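Putative lipoate-protein ligase A subunit 2 (PDB 3R07) is a putative second subunit of a lipoate-protein ligase, an alpha/beta protein of the family of bacterial lipoate-protein ligase C-terminal domains. Local coordinates at residues F40-L54 against I65-P77. Residues are numbered along the deposited sequence; the frame is centred on the assembly and turned at random.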
ATOM      1  N   PHE B  40       5.280  -6.263   2.060  1.00 43.81           N
ATOM      2  CA  PHE B  40       4.102  -7.090   1.954  1.00 43.60           C
ATOM      3  C   PHE B  40       4.392  -8.428   2.585  1.00 44.07           C
ATOM      4  O   PHE B  40       5.508  -8.923   2.526  1.00 42.79           O
ATOM      5  CB  PHE B  40       3.749  -7.269   0.496  1.00 43.39           C
ATOM      6  CG  PHE B  40       3.440  -5.990  -0.198  1.00 43.41           C
ATOM      7  CD1 PHE B  40       2.155  -5.446  -0.147  1.00 41.25           C
ATOM      8  CD2 PHE B  40       4.428  -5.317  -0.895  1.00 42.77           C
ATOM      9  CE1 PHE B  40       1.865  -4.274  -0.801  1.00 42.08           C
ATOM     10  CE2 PHE B  40       4.137  -4.117  -1.546  1.00 43.90           C
ATOM     11  CZ  PHE B  40       2.850  -3.606  -1.509  1.00 43.05           C
ATOM     12  N   MET B  41       3.361  -9.003   3.184  1.00 45.60           N
ATOM     13  CA  MET B  41       3.485 -10.230   3.911  1.00 47.62           C
ATOM     14  C   MET B  41       2.107 -10.821   3.993  1.00 47.99           C
ATOM     15  O   MET B  41       1.177 -10.197   4.536  1.00 48.02           O
ATOM     16  CB  MET B  41       4.019  -9.960   5.314  1.00 47.19           C
ATOM     17  CG  MET B  41       4.200 -11.209   6.157  1.00 47.73           C
ATOM     18  SD  MET B  41       4.948 -10.830   7.758  1.00 52.19           S
ATOM     19  CE  MET B  41       6.677 -10.523   7.372  1.00 48.06           C
ATOM     20  N   PHE B  42       1.976 -12.033   3.443  1.00 48.84           N
ATOM     21  CA  PHE B  42       0.736 -12.804   3.539  1.00 48.69           C
ATOM     22  C   PHE B  42       1.039 -14.169   4.143  1.00 49.68           C
ATOM     23  O   PHE B  42       2.017 -14.815   3.754  1.00 50.11           O
ATOM     24  CB  PHE B  42       0.081 -12.949   2.168  1.00 47.71           C
ATOM     25  CG  PHE B  42       0.070 -11.677   1.369  1.00 46.34           C
ATOM     26  CD1 PHE B  42      -1.035 -10.819   1.412  1.00 44.48           C
ATOM     27  CD2 PHE B  42       1.166 -11.325   0.582  1.00 43.56           C
ATOM     28  CE1 PHE B  42      -1.041  -9.632   0.685  1.00 42.53           C
ATOM     29  CE2 PHE B  42       1.154 -10.127  -0.158  1.00 44.23           C
ATOM     30  CZ  PHE B  42       0.058  -9.287  -0.101  1.00 42.34           C
ATOM     31  N   PRO B  43       0.214 -14.604   5.106  1.00 50.59           N
ATOM     32  CA  PRO B  43      -0.892 -13.795   5.634  1.00 52.07           C
ATOM     33  C   PRO B  43      -0.381 -12.513   6.311  1.00 53.09           C
ATOM     34  O   PRO B  43       0.793 -12.426   6.643  1.00 53.66           O
ATOM     35  CB  PRO B  43      -1.593 -14.735   6.633  1.00 51.79           C
ATOM     36  CG  PRO B  43      -1.153 -16.103   6.244  1.00 51.58           C
ATOM     37  CD  PRO B  43       0.258 -15.935   5.723  1.00 50.71           C
ATOM     38  N   GLU B  44      -1.247 -11.526   6.499  1.00 54.05           N
ATOM     39  CA  GLU B  44      -0.802 -10.230   7.002  1.00 54.67           C
ATOM     40  C   GLU B  44      -0.458 -10.323   8.496  1.00 55.51           C
ATOM     41  O   GLU B  44       0.490  -9.691   8.964  1.00 55.31           O
ATOM     42  CB  GLU B  44      -1.842  -9.124   6.704  1.00 54.14           C
ATOM     43  CG  GLU B  44      -2.105  -8.844   5.205  1.00 54.46           C
ATOM     44  CD  GLU B  44      -3.160  -9.794   4.553  1.00 57.24           C
ATOM     45  OE1 GLU B  44      -3.473 -10.883   5.108  1.00 59.73           O
ATOM     46  OE2 GLU B  44      -3.688  -9.454   3.473  1.00 56.30           O
ATOM     47  N   ASP B  45      -1.219 -11.121   9.244  1.00 56.72           N
ATOM     48  CA  ASP B  45      -0.972 -11.258  10.681  1.00 58.09           C
ATOM     49  C   ASP B  45       0.139 -12.252  11.037  1.00 57.63           C
ATOM     50  O   ASP B  45       0.399 -12.497  12.204  1.00 57.26           O
ATOM     51  CB  ASP B  45      -2.255 -11.547  11.452  1.00 58.77           C
ATOM     52  CG  ASP B  45      -3.018 -12.726  10.894  1.00 63.46           C
ATOM     53  OD1 ASP B  45      -2.995 -12.934   9.648  1.00 67.65           O
ATOM     54  OD2 ASP B  45      -3.662 -13.442  11.706  1.00 67.64           O
ATOM     55  N   SER B  46       0.810 -12.780  10.021  1.00 57.61           N
ATOM     56  CA  SER B  46       2.091 -13.453  10.193  1.00 58.33           C
ATOM     57  C   SER B  46       3.174 -12.557  10.821  1.00 58.76           C
ATOM     58  O   SER B  46       4.125 -13.057  11.425  1.00 59.41           O
ATOM     59  CB  SER B  46       2.593 -13.963   8.846  1.00 58.19           C
ATOM     60  OG  SER B  46       1.721 -14.962   8.350  1.00 59.73           O
ATOM     61  N   ILE B  47       3.052 -11.244  10.663  1.00 58.42           N
ATOM     62  CA  ILE B  47       3.950 -10.326  11.332  1.00 57.85           C
ATOM     63  C   ILE B  47       3.860 -10.483  12.846  1.00 58.50           C
ATOM     64  O   ILE B  47       4.850 -10.348  13.541  1.00 58.27           O
ATOM     65  CB  ILE B  47       3.681  -8.848  10.918  1.00 57.73           C
ATOM     66  CG1 ILE B  47       4.870  -7.955  11.293  1.00 56.01           C
ATOM     67  CG2 ILE B  47       2.373  -8.335  11.497  1.00 55.86           C
ATOM     68  CD1 ILE B  47       6.163  -8.314  10.562  1.00 54.36           C
ATOM     69  N   ASN B  48       2.666 -10.759  13.356  1.00 59.60           N
ATOM     70  CA  ASN B  48       2.492 -10.981  14.795  1.00 60.66           C
ATOM     71  C   ASN B  48       3.092 -12.297  15.274  1.00 61.56           C
ATOM     72  O   ASN B  48       3.500 -12.403  16.420  1.00 61.19           O
ATOM     73  CB  ASN B  48       1.018 -10.956  15.163  1.00 60.43           C
ATOM     74  CG  ASN B  48       0.374  -9.643  14.863  1.00 60.40           C
ATOM     75  OD1 ASN B  48      -0.690  -9.599  14.262  1.00 59.84           O
ATOM     76  ND2 ASN B  48       1.018  -8.552  15.271  1.00 62.16           N
ATOM     77  N   ARG B  49       3.110 -13.293  14.388  1.00 62.84           N
ATOM     78  CA  ARG B  49       3.677 -14.596  14.694  1.00 64.55           C
ATOM     79  C   ARG B  49       5.197 -14.442  14.784  1.00 64.23           C
ATOM     80  O   ARG B  49       5.816 -14.998  15.685  1.00 64.82           O
ATOM     81  CB  ARG B  49       3.281 -15.659  13.640  1.00 64.54           C
ATOM     82  CG  ARG B  49       2.861 -17.050  14.214  1.00 66.39           C
ATOM     83  CD  ARG B  49       2.857 -18.244  13.184  1.00 66.58           C
ATOM     84  NE  ARG B  49       2.331 -17.909  11.853  1.00 71.73           N
ATOM     85  CZ  ARG B  49       3.009 -18.050  10.704  1.00 74.86           C
ATOM     86  NH1 ARG B  49       4.252 -18.544  10.702  1.00 75.56           N
ATOM     87  NH2 ARG B  49       2.447 -17.700   9.539  1.00 75.10           N
ATOM     88  N   LEU B  50       5.783 -13.668  13.874  1.00 63.86           N
ATOM     89  CA  LEU B  50       7.224 -13.488  13.832  1.00 63.66           C
ATOM     90  C   LEU B  50       7.730 -12.756  15.074  1.00 64.25           C
ATOM     91  O   LEU B  50       8.798 -13.064  15.587  1.00 64.51           O
ATOM     92  CB  LEU B  50       7.641 -12.746  12.560  1.00 63.55           C
ATOM     93  CG  LEU B  50       9.133 -12.557  12.250  1.00 63.45           C
ATOM     94  CD1 LEU B  50       9.914 -13.864  12.342  1.00 63.14           C
ATOM     95  CD2 LEU B  50       9.341 -11.902  10.889  1.00 63.00           C
ATOM     96  N   GLU B  51       6.965 -11.792  15.566  1.00 64.65           N
ATOM     97  CA  GLU B  51       7.333 -11.106  16.799  1.00 64.98           C
ATOM     98  C   GLU B  51       7.180 -12.047  18.013  1.00 66.10           C
ATOM     99  O   GLU B  51       8.020 -12.050  18.915  1.00 66.38           O
ATOM    100  CB  GLU B  51       6.503  -9.824  16.989  1.00 64.70           C
ATOM    101  CG  GLU B  51       6.860  -8.654  16.075  1.00 63.57           C
ATOM    102  CD  GLU B  51       5.838  -7.516  16.161  1.00 63.61           C
ATOM    103  OE1 GLU B  51       4.701  -7.777  16.595  1.00 61.95           O
ATOM    104  OE2 GLU B  51       6.154  -6.361  15.802  1.00 60.10           O
ATOM    105  N   ASP B  52       6.107 -12.835  18.028  1.00 67.34           N
ATOM    106  CA  ASP B  52       5.821 -13.770  19.126  1.00 68.46           C
ATOM    107  C   ASP B  52       6.878 -14.856  19.256  1.00 68.90           C
ATOM    108  O   ASP B  52       7.166 -15.320  20.356  1.00 68.90           O
ATOM    109  CB  ASP B  52       4.446 -14.417  18.941  1.00 68.58           C
ATOM    110  CG  ASP B  52       3.301 -13.453  19.236  1.00 70.21           C
ATOM    111  OD1 ASP B  52       3.595 -12.311  19.682  1.00 70.92           O
ATOM    112  OD2 ASP B  52       2.118 -13.837  19.021  1.00 70.80           O
ATOM    113  N   MET B  53       7.447 -15.246  18.121  1.00 69.45           N
ATOM    114  CA  MET B  53       8.433 -16.307  18.066  1.00 70.31           C
ATOM    115  C   MET B  53       9.769 -15.836  18.597  1.00 69.80           C
ATOM    116  O   MET B  53      10.371 -16.507  19.424  1.00 70.21           O
ATOM    117  CB  MET B  53       8.563 -16.839  16.639  1.00 70.46           C
ATOM    118  CG  MET B  53       7.359 -17.697  16.222  1.00 70.93           C
ATOM    119  SD  MET B  53       7.377 -18.150  14.476  1.00 72.50           S
ATOM    120  CE  MET B  53       6.048 -19.365  14.518  1.00 72.25           C
ATOM    121  N   LEU B  54      10.209 -14.669  18.140  1.00 69.47           N
ATOM    122  CA  LEU B  54      11.442 -14.054  18.615  1.00 68.97           C
ATOM    123  C   LEU B  54      11.410 -13.674  20.113  1.00 69.12           C
ATOM    124  O   LEU B  54      12.429 -13.775  20.798  1.00 69.21           O
ATOM    125  CB  LEU B  54      11.813 -12.864  17.729  1.00 68.67           C
ATOM    126  CG  LEU B  54      12.212 -13.235  16.297  1.00 68.07           C
ATOM    127  CD1 LEU B  54      11.866 -12.143  15.278  1.00 68.05           C
ATOM    128  CD2 LEU B  54      13.676 -13.572  16.221  1.00 67.27           C
ATOM    129  N   ILE B  65      14.751 -19.197  13.939  1.00 82.36           N
ATOM    130  CA  ILE B  65      13.392 -18.665  14.026  1.00 81.32           C
ATOM    131  C   ILE B  65      12.922 -18.113  12.665  1.00 80.47           C
ATOM    132  O   ILE B  65      11.778 -18.334  12.274  1.00 79.76           O
ATOM    133  CB  ILE B  65      13.293 -17.579  15.155  1.00 81.35           C
ATOM    134  CG1 ILE B  65      13.752 -18.137  16.515  1.00 81.25           C
ATOM    135  CG2 ILE B  65      11.895 -16.948  15.230  1.00 81.69           C
ATOM    136  CD1 ILE B  65      12.699 -18.922  17.306  1.00 81.49           C
ATOM    137  N   ILE B  66      13.810 -17.425  11.947  1.00 79.76           N
ATOM    138  CA  ILE B  66      13.464 -16.848  10.647  1.00 79.46           C
ATOM    139  C   ILE B  66      13.126 -17.953   9.629  1.00 79.73           C
ATOM    140  O   ILE B  66      12.018 -17.965   9.041  1.00 79.68           O
ATOM    141  CB  ILE B  66      14.571 -15.894  10.114  1.00 79.19           C
ATOM    142  CG1 ILE B  66      14.333 -14.444  10.542  1.00 78.76           C
ATOM    143  CG2 ILE B  66      14.566 -15.848   8.600  1.00 79.55           C
ATOM    144  CD1 ILE B  66      13.588 -14.261  11.828  1.00 79.12           C
ATOM    145  N   ARG B  67      14.077 -18.882   9.450  1.00 79.46           N
ATOM    146  CA  ARG B  67      13.958 -19.990   8.505  1.00 78.86           C
ATOM    147  C   ARG B  67      12.765 -20.862   8.852  1.00 77.91           C
ATOM    148  O   ARG B  67      12.055 -21.304   7.953  1.00 77.90           O
ATOM    149  CB  ARG B  67      15.249 -20.819   8.447  1.00 78.89           C
ATOM    150  CG  ARG B  67      16.493 -20.027   8.021  1.00 79.73           C
ATOM    151  CD  ARG B  67      17.670 -20.953   7.623  1.00 80.41           C
ATOM    152  NE  ARG B  67      18.995 -20.311   7.735  1.00 83.71           N
ATOM    153  CZ  ARG B  67      19.471 -19.354   6.924  1.00 84.69           C
ATOM    154  NH1 ARG B  67      18.739 -18.877   5.917  1.00 84.85           N
ATOM    155  NH2 ARG B  67      20.689 -18.856   7.128  1.00 84.16           N
ATOM    156  N   ASP B  68      12.536 -21.091  10.145  1.00 77.01           N
ATOM    157  CA  ASP B  68      11.358 -21.846  10.607  1.00 76.59           C
ATOM    158  C   ASP B  68      10.079 -21.186  10.095  1.00 76.06           C
ATOM    159  O   ASP B  68       9.336 -21.801   9.318  1.00 76.06           O
ATOM    160  CB  ASP B  68      11.354 -21.985  12.148  1.00 76.74           C
ATOM    161  CG  ASP B  68       9.946 -22.231  12.746  1.00 77.95           C
ATOM    162  OD1 ASP B  68       8.924 -21.956  12.082  1.00 79.93           O
ATOM    163  OD2 ASP B  68       9.853 -22.679  13.914  1.00 78.56           O
ATOM    164  N   PHE B  69       9.856 -19.948  10.560  1.00 75.10           N
ATOM    165  CA  PHE B  69       8.770 -19.033  10.179  1.00 74.15           C
ATOM    166  C   PHE B  69       8.386 -19.105   8.705  1.00 74.22           C
ATOM    167  O   PHE B  69       7.222 -19.362   8.377  1.00 73.58           O
ATOM    168  CB  PHE B  69       9.229 -17.614  10.543  1.00 73.99           C
ATOM    169  CG  PHE B  69       8.292 -16.507  10.140  1.00 71.92           C
ATOM    170  CD1 PHE B  69       7.064 -16.349  10.766  1.00 69.87           C
ATOM    171  CD2 PHE B  69       8.681 -15.582   9.181  1.00 70.62           C
ATOM    172  CE1 PHE B  69       6.226 -15.319  10.423  1.00 68.93           C
ATOM    173  CE2 PHE B  69       7.846 -14.547   8.826  1.00 70.56           C
ATOM    174  CZ  PHE B  69       6.612 -14.415   9.454  1.00 70.72           C
ATOM    175  N   TYR B  70       9.368 -18.872   7.835  1.00 74.29           N
ATOM    176  CA  TYR B  70       9.210 -19.066   6.400  1.00 75.01           C
ATOM    177  C   TYR B  70       8.758 -20.500   5.972  1.00 76.07           C
ATOM    178  O   TYR B  70       7.897 -20.642   5.094  1.00 76.65           O
ATOM    179  CB  TYR B  70      10.489 -18.661   5.679  1.00 74.42           C
ATOM    180  CG  TYR B  70      10.621 -17.178   5.404  1.00 74.43           C
ATOM    181  CD1 TYR B  70      10.315 -16.655   4.147  1.00 74.78           C
ATOM    182  CD2 TYR B  70      11.075 -16.295   6.384  1.00 74.95           C
ATOM    183  CE1 TYR B  70      10.444 -15.290   3.874  1.00 74.09           C
ATOM    184  CE2 TYR B  70      11.207 -14.917   6.121  1.00 73.46           C
ATOM    185  CZ  TYR B  70      10.889 -14.427   4.864  1.00 73.74           C
ATOM    186  OH  TYR B  70      11.015 -13.081   4.579  1.00 73.35           O
ATOM    187  N   ASN B  71       9.314 -21.548   6.585  1.00 76.78           N
ATOM    188  CA  ASN B  71       8.879 -22.932   6.300  1.00 77.39           C
ATOM    189  C   ASN B  71       7.427 -23.253   6.707  1.00 77.53           C
ATOM    190  O   ASN B  71       6.934 -24.354   6.422  1.00 77.68           O
ATOM    191  CB  ASN B  71       9.834 -23.965   6.924  1.00 77.45           C
ATOM    192  CG  ASN B  71      11.264 -23.791   6.463  1.00 78.29           C
ATOM    193  OD1 ASN B  71      11.530 -23.366   5.337  1.00 78.89           O
ATOM    194  ND2 ASN B  71      12.201 -24.106   7.343  1.00 79.32           N
ATOM    195  N   GLN B  72       6.750 -22.320   7.380  1.00 77.35           N
ATOM    196  CA  GLN B  72       5.301 -22.452   7.584  1.00 77.56           C
ATOM    197  C   GLN B  72       4.547 -21.850   6.407  1.00 77.10           C
ATOM    198  O   GLN B  72       3.324 -21.792   6.422  1.00 76.96           O
ATOM    199  CB  GLN B  72       4.837 -21.824   8.899  1.00 77.74           C
ATOM    200  CG  GLN B  72       5.167 -22.655  10.128  1.00 79.47           C
ATOM    201  CD  GLN B  72       5.406 -21.791  11.357  1.00 81.51           C
ATOM    202  OE1 GLN B  72       4.481 -21.491  12.119  1.00 81.98           O
ATOM    203  NE2 GLN B  72       6.658 -21.388  11.557  1.00 81.84           N
ATOM    204  N   GLY B  73       5.300 -21.401   5.398  1.00 76.87           N
ATOM    205  CA  GLY B  73       4.752 -20.914   4.131  1.00 76.51           C
ATOM    206  C   GLY B  73       4.259 -19.481   4.168  1.00 76.27           C
ATOM    207  O   GLY B  73       3.062 -19.239   4.046  1.00 76.37           O
ATOM    208  N   VAL B  74       5.184 -18.534   4.329  1.00 75.78           N
ATOM    209  CA  VAL B  74       4.849 -17.113   4.372  1.00 75.32           C
ATOM    210  C   VAL B  74       5.381 -16.444   3.098  1.00 75.21           C
ATOM    211  O   VAL B  74       6.505 -16.713   2.675  1.00 75.33           O
ATOM    212  CB  VAL B  74       5.375 -16.443   5.688  1.00 75.36           C
ATOM    213  CG1 VAL B  74       5.224 -14.928   5.663  1.00 75.40           C
ATOM    214  CG2 VAL B  74       4.630 -16.998   6.906  1.00 75.57           C
ATOM    215  N   ILE B  75       4.563 -15.599   2.473  1.00 74.83           N
ATOM    216  CA  ILE B  75       4.940 -14.960   1.208  1.00 74.54           C
ATOM    217  C   ILE B  75       5.293 -13.483   1.436  1.00 74.33           C
ATOM    218  O   ILE B  75       4.470 -12.698   1.914  1.00 74.55           O
ATOM    219  CB  ILE B  75       3.832 -15.103   0.119  1.00 74.49           C
ATOM    220  CG1 ILE B  75       3.309 -16.542   0.043  1.00 75.18           C
ATOM    221  CG2 ILE B  75       4.343 -14.643  -1.250  1.00 74.10           C
ATOM    222  CD1 ILE B  75       1.962 -16.772   0.765  1.00 75.99           C
ATOM    223  N   THR B  76       6.513 -13.109   1.077  1.00 73.81           N
ATOM    224  CA  THR B  76       7.033 -11.803   1.437  1.00 73.65           C
ATOM    225  C   THR B  76       7.712 -11.161   0.235  1.00 73.72           C
ATOM    226  O   THR B  76       8.920 -10.940   0.253  1.00 73.50           O
ATOM    227  CB  THR B  76       8.003 -11.913   2.647  1.00 73.64           C
ATOM    228  OG1 THR B  76       7.328 -12.508   3.766  1.00 73.32           O
ATOM    229  CG2 THR B  76       8.483 -10.563   3.072  1.00 74.37           C
ATOM    230  N   PRO B  77       6.924 -10.843  -0.811  1.00 74.08           N
ATOM    231  CA  PRO B  77       7.384 -10.417  -2.135  1.00 74.30           C
ATOM    232  C   PRO B  77       8.489  -9.392  -2.120  1.00 74.61           C
ATOM    233  O   PRO B  77       8.328  -8.337  -1.518  1.00 75.10           O
ATOM    234  CB  PRO B  77       6.127  -9.803  -2.747  1.00 74.18           C
ATOM    235  CG  PRO B  77       5.050 -10.624  -2.189  1.00 74.27           C
ATOM    236  CD  PRO B  77       5.450 -10.888  -0.760  1.00 74.25           C
TER
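F69 holds CG opposite its own backbone N (chi1 176°), which sends the ring across to helix 46-54; the L50 backbone sets CB over one face of that ring, 3.9 Å from the centroid, in a CH-pi contact, and its CG, likewise opposite N, spreads CD1 and CD2 over the same ring, CD2 3.7 Å from F69 CE2. V74 CG2 sits over the opposite face, off toward the rim. Its edge meets the first turn of the helix, with CE1 near the S46 carbonyl O, and M41 SD lies at the edge too. On helix 46-54 the ring is a knob in the hole formed by S46, R49, L50 and M53, with the M53 sulfur coming in obliquely, 5.4 Å from the ring centre, as a Met-aromatic contact.

Toward the surface, the R49 guanidinium spreads beside this core: F69 CE1 lies over one of its faces and V74 CG2 at its edge. I65 CG2 packs on M53 CB at 3.6 Å and also touches L54, while the CD1 methyls of L50 and I66 meet at 3.7 Å.

Residues 40-42 and 74-76 run as extended backbone. F42 N donates to I75 O and I75 N to F42 O, both 3.0 Å, the second nearly straight at 173°. Next to this pair M41 CG rests on V74 CG1. Helix 65-70, roughly antiparallel to helix 46-54 (146°) and joined to it by this single antiparallel bridge, packs on it and, through I66, on helix 83-88; L50 and L54 lay helix 46-54 on strand 29-36, against the three-stranded sheet of this alpha/beta domain.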